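PDB 2DC0: probable amidase from Thermus thermophilus, which is probably an amidase, a member of the amidase sequence family with an alpha/beta fold built round a large mixed beta-sheet. Local coordinates for residues E96-R99 against A100-R103; G247-G250 against V251-K255. One frame throughout, in Å; residues are numbered along the deposited sequence.

Interaction 1 (96-99 with 100-103) and interaction 2 (247-250 with 251-255) both describe the first turn of a helix together with the loop that leads into it, helix 99-106 in one case and helix 251-263 in the other. They lie on opposite sides of the chain's centre, their own centres about 40 Å apart. Each is partly buried; all the exposed touching residues belong to interaction 2. Charge dominates the first, where a buried glutamate meets one arginine and two further arginines bring their guanidinium groups close together. In the second a leucine methyl covers an arginine whose charge is met by E371, between strands 367-370 and 373-376, while L249 and V253 rest on strand 350-354 of the large sheet.

Interaction 1 of 2, residues E96-R99 against A100-R103; sequences EEAR and AVRR
The R102 guanidinium carries E97 OE1 over one face, 2.9 Å above its plane and offset toward the rim, while R99 CA sits at its edge. The setting is the N-terminal turn of helix 99-106, with A98 as N-cap residue. Because OE1 lies well out of the guanidinium plane, no N-H points at it and the salt bridge between E97 OE1 and R102 NH2 (3.1 Å) rests on charge; carboxylate and guanidinium planes are 78° apart. A second flat pair, R99 and R103, lies almost parallel, the guanidinium planes 11° apart: R99 NH2 rides over one face of R103, 3.4 Å from R103 NH2. The like charges would probably repel, though both residues are partly exposed and solvent may screen them.

A98 O accepts R102 N at 3.0 Å and a weak bond from V101 N; R99 O takes R103 N. R102 leaves the helix with CG anti to its backbone N (chi1 177°) and then folds at chi3, which brings the guanidinium back so that one face meets E97 OE1. E97 is extended and crosses V101 obliquely, CG and OE2 both touching V101 CG1. The buried carboxylate has a second and stronger partner, R105 NE, which meets OE2 in a salt bridge; with an arginine on each oxygen it would be expected to stay ionised. Backbone bonds from A98 to P77 and from R99 to E194 tie the helix start to an earlier part of its own loop and to the loop holding E194, and the A98 methyl rests on F76 and P77. On the helix side that same methyl touches V101 through CG2, the branch beside the V101 backbone N, with A98 CB and V101 CG2 4.0 Å apart.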
loop_
_atom_site.group_PDB
_atom_site.type_symbol
_atom_site.label_atom_id
_atom_site.label_comp_id
_atom_site.label_asym_id
_atom_site.label_seq_id
_atom_site.Cartn_x
_atom_site.Cartn_y
_atom_site.Cartn_z
ATOM N N GLU A 96 -5.510 16.575 -25.793
ATOM C CA GLU A 96 -4.630 17.633 -26.289
ATOM C C GLU A 96 -3.636 18.123 -25.234
ATOM O O GLU A 96 -2.539 18.574 -25.564
ATOM C CB GLU A 96 -5.469 18.816 -26.786
ATOM C CG GLU A 96 -4.643 19.990 -27.303
ATOM C CD GLU A 96 -5.503 21.178 -27.712
ATOM O OE1 GLU A 96 -6.423 21.538 -26.949
ATOM O OE2 GLU A 96 -5.246 21.760 -28.786
ATOM N N GLU A 97 -4.027 18.033 -23.968
ATOM C CA GLU A 97 -3.177 18.487 -22.880
ATOM C C GLU A 97 -3.355 17.636 -21.631
ATOM O O GLU A 97 -4.482 17.308 -21.247
ATOM C CB GLU A 97 -3.500 19.941 -22.551
ATOM C CG GLU A 97 -2.756 20.488 -21.359
ATOM C CD GLU A 97 -3.127 21.925 -21.071
ATOM O OE1 GLU A 97 -4.337 22.204 -20.905
ATOM O OE2 GLU A 97 -2.214 22.777 -21.010
ATOM N N ALA A 98 -2.240 17.282 -21.001
ATOM C CA ALA A 98 -2.270 16.477 -19.787
ATOM C C ALA A 98 -2.697 17.359 -18.624
ATOM O O ALA A 98 -2.456 18.569 -18.625
ATOM C CB ALA A 98 -0.891 15.881 -19.514
ATOM N N ARG A 99 -3.333 16.756 -17.629
ATOM C CA ARG A 99 -3.792 17.510 -16.470
ATOM C C ARG A 99 -2.652 18.220 -15.755
ATOM O O ARG A 99 -2.789 19.377 -15.353
ATOM C CB ARG A 99 -4.503 16.590 -15.478
ATOM C CG ARG A 99 -5.130 17.339 -14.317
ATOM C CD ARG A 99 -6.346 18.126 -14.783
ATOM N NE ARG A 99 -6.952 18.909 -13.707
ATOM C CZ ARG A 99 -6.491 20.081 -13.275
ATOM N NH1 ARG A 99 -5.414 20.620 -13.825
ATOM N NH2 ARG A 99 -7.112 20.719 -12.292
ATOM N N ALA A 100 -1.529 17.531 -15.586
ATOM C CA ALA A 100 -0.385 18.127 -14.900
ATOM C C ALA A 100 0.164 19.333 -15.656
ATOM O O ALA A 100 0.649 20.287 -15.049
ATOM C CB ALA A 100 0.712 17.082 -14.699
ATOM N N VAL A 101 0.100 19.275 -16.984
ATOM C CA VAL A 101 0.571 20.367 -17.834
ATOM C C VAL A 101 -0.361 21.569 -17.669
ATOM O O VAL A 101 0.086 22.715 -17.601
ATOM C CB VAL A 101 0.618 19.915 -19.321
ATOM C CG1 VAL A 101 0.850 21.110 -20.244
ATOM C CG2 VAL A 101 1.746 18.896 -19.507
ATOM N N ARG A 102 -1.660 21.298 -17.595
ATOM C CA ARG A 102 -2.648 22.354 -17.411
ATOM C C ARG A 102 -2.366 23.081 -16.097
ATOM O O ARG A 102 -2.565 24.291 -15.996
ATOM C CB ARG A 102 -4.059 21.759 -17.393
ATOM C CG ARG A 102 -5.157 22.774 -17.125
ATOM C CD ARG A 102 -6.545 22.166 -17.300
ATOM N NE ARG A 102 -6.786 21.754 -18.681
ATOM C CZ ARG A 102 -6.523 20.543 -19.170
ATOM N NH1 ARG A 102 -6.009 19.601 -18.390
ATOM N NH2 ARG A 102 -6.771 20.274 -20.448
ATOM N N ARG A 103 -1.906 22.339 -15.093
ATOM C CA ARG A 103 -1.581 22.935 -13.800
ATOM C C ARG A 103 -0.464 23.953 -13.993
ATOM O O ARG A 103 -0.520 25.058 -13.461
ATOM C CB ARG A 103 -1.120 21.860 -12.810
ATOM C CG ARG A 103 -2.242 21.034 -12.185
ATOM C CD ARG A 103 -3.024 21.859 -11.176
ATOM N NE ARG A 103 -4.110 21.106 -10.550
ATOM C CZ ARG A 103 -4.942 21.618 -9.648
ATOM N NH1 ARG A 103 -4.809 22.881 -9.266
ATOM N NH2 ARG A 103 -5.911 20.875 -9.130
#

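Interaction 2 of 2, residues G247-G250 against V251-K255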
loop_
_atom_site.group_PDB
_atom_site.type_symbol
_atom_site.label_atom_id
_atom_site.label_comp_id
_atom_site.label_asym_id
_atom_site.label_seq_id
_atom_site.Cartn_x
_atom_site.Cartn_y
_atom_site.Cartn_z
ATOM N N GLY A 247 26.225 -5.264 -0.846
ATOM C CA GLY A 247 26.655 -5.729 -2.152
ATOM C C GLY A 247 26.023 -5.063 -3.365
ATOM O O GLY A 247 26.307 -5.448 -4.498
ATOM N N ARG A 248 25.186 -4.055 -3.156
ATOM C CA ARG A 248 24.535 -3.402 -4.288
ATOM C C ARG A 248 25.095 -2.035 -4.670
ATOM O O ARG A 248 24.555 -1.357 -5.541
ATOM C CB ARG A 248 23.028 -3.308 -4.036
ATOM C CG ARG A 248 22.354 -4.679 -3.954
ATOM C CD ARG A 248 20.873 -4.606 -4.280
ATOM N NE ARG A 248 20.196 -5.900 -4.171
ATOM C CZ ARG A 248 20.206 -6.857 -5.098
ATOM N NH1 ARG A 248 20.865 -6.693 -6.239
ATOM N NH2 ARG A 248 19.539 -7.987 -4.885
ATOM N N LEU A 249 26.184 -1.635 -4.027
ATOM C CA LEU A 249 26.812 -0.357 -4.326
ATOM C C LEU A 249 28.198 -0.584 -4.916
ATOM O O LEU A 249 28.817 -1.620 -4.680
ATOM C CB LEU A 249 26.949 0.475 -3.046
ATOM C CG LEU A 249 25.654 0.901 -2.355
ATOM C CD1 LEU A 249 25.982 1.698 -1.104
ATOM C CD2 LEU A 249 24.815 1.726 -3.312
ATOM N N GLY A 250 28.674 0.378 -5.701
ATOM C CA GLY A 250 30.009 0.267 -6.250
ATOM C C GLY A 250 30.927 0.735 -5.131
ATOM O O GLY A 250 30.510 1.529 -4.292
ATOM N N VAL A 251 32.161 0.244 -5.100
ATOM C CA VAL A 251 33.123 0.619 -4.057
ATOM C C VAL A 251 33.243 2.123 -3.768
ATOM O O VAL A 251 33.286 2.526 -2.604
ATOM C CB VAL A 251 34.540 0.077 -4.390
ATOM C CG1 VAL A 251 35.551 0.578 -3.361
ATOM C CG2 VAL A 251 34.523 -1.454 -4.391
ATOM N N GLU A 252 33.300 2.945 -4.816
ATOM C CA GLU A 252 33.442 4.391 -4.635
ATOM C C GLU A 252 32.205 5.085 -4.067
ATOM O O GLU A 252 32.328 6.020 -3.274
ATOM C CB GLU A 252 33.844 5.071 -5.953
ATOM C CG GLU A 252 35.226 4.682 -6.494
ATOM C CD GLU A 252 36.328 4.767 -5.439
ATOM O OE1 GLU A 252 36.464 5.822 -4.780
ATOM O OE2 GLU A 252 37.069 3.777 -5.278
ATOM N N VAL A 253 31.019 4.653 -4.483
ATOM C CA VAL A 253 29.791 5.251 -3.971
ATOM C C VAL A 253 29.627 4.794 -2.527
ATOM O O VAL A 253 29.145 5.542 -1.673
ATOM C CB VAL A 253 28.572 4.844 -4.833
ATOM C CG1 VAL A 253 27.268 5.207 -4.135
ATOM C CG2 VAL A 253 28.650 5.559 -6.184
ATOM N N ARG A 254 30.052 3.566 -2.253
ATOM C CA ARG A 254 29.986 3.033 -0.899
ATOM C C ARG A 254 30.800 3.945 0.012
ATOM O O ARG A 254 30.379 4.276 1.117
ATOM C CB ARG A 254 30.589 1.631 -0.854
ATOM C CG ARG A 254 30.622 1.027 0.532
ATOM C CD ARG A 254 29.577 -0.055 0.623
ATOM N NE ARG A 254 28.534 0.262 1.574
ATOM C CZ ARG A 254 27.413 -0.438 1.691
ATOM N NH1 ARG A 254 27.201 -1.489 0.905
ATOM N NH2 ARG A 254 26.514 -0.094 2.600
ATOM N N LYS A 255 31.980 4.339 -0.459
ATOM C CA LYS A 255 32.855 5.210 0.321
ATOM C C LYS A 255 32.243 6.593 0.524
ATOM O O LYS A 255 32.297 7.148 1.625
ATOM C CB LYS A 255 34.224 5.320 -0.362
ATOM C CG LYS A 255 34.994 3.995 -0.345
ATOM C CD LYS A 255 36.153 3.966 -1.338
ATOM C CE LYS A 255 37.232 4.979 -0.998
ATOM N NZ LYS A 255 38.379 4.841 -1.946
#
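L249 and R254 form the tight side of this contact: L249 CD1 sits over the centre of one face of the R254 guanidinium, 3.8 Å from CZ, and the two side chains cross at about a right angle. Kinks at chi2 (107°) and chi3 (-115°) carry the R254 guanidinium back across the leucine; the R254 side chain also touches L242 and L245 of helix 242-245. Its charge is met by E371, whose OE2 forms a salt bridge with NH1 and also accepts L249 N, so one carboxylate oxygen holds both residues of the pair.

The motif is a helix N-terminus, with G250 as N-cap residue before helix 251-263. G250 O receives R254 N at 2.9 Å, closing the first turn. Toward V253 the packing is looser: L249 CD2 and V253 CG1 come only to 4.3 Å, yet both side chains lean on P354 of strand 350-354, which joins the helix start to the large sheet.

The solvent side differs. V251, E252 and K255 are exposed, the CB atoms of V251 and E252 turning away from the loop. There E252 OE1 faces K255 NZ in a salt bridge at 3.6 Å, one turn along the helix surface.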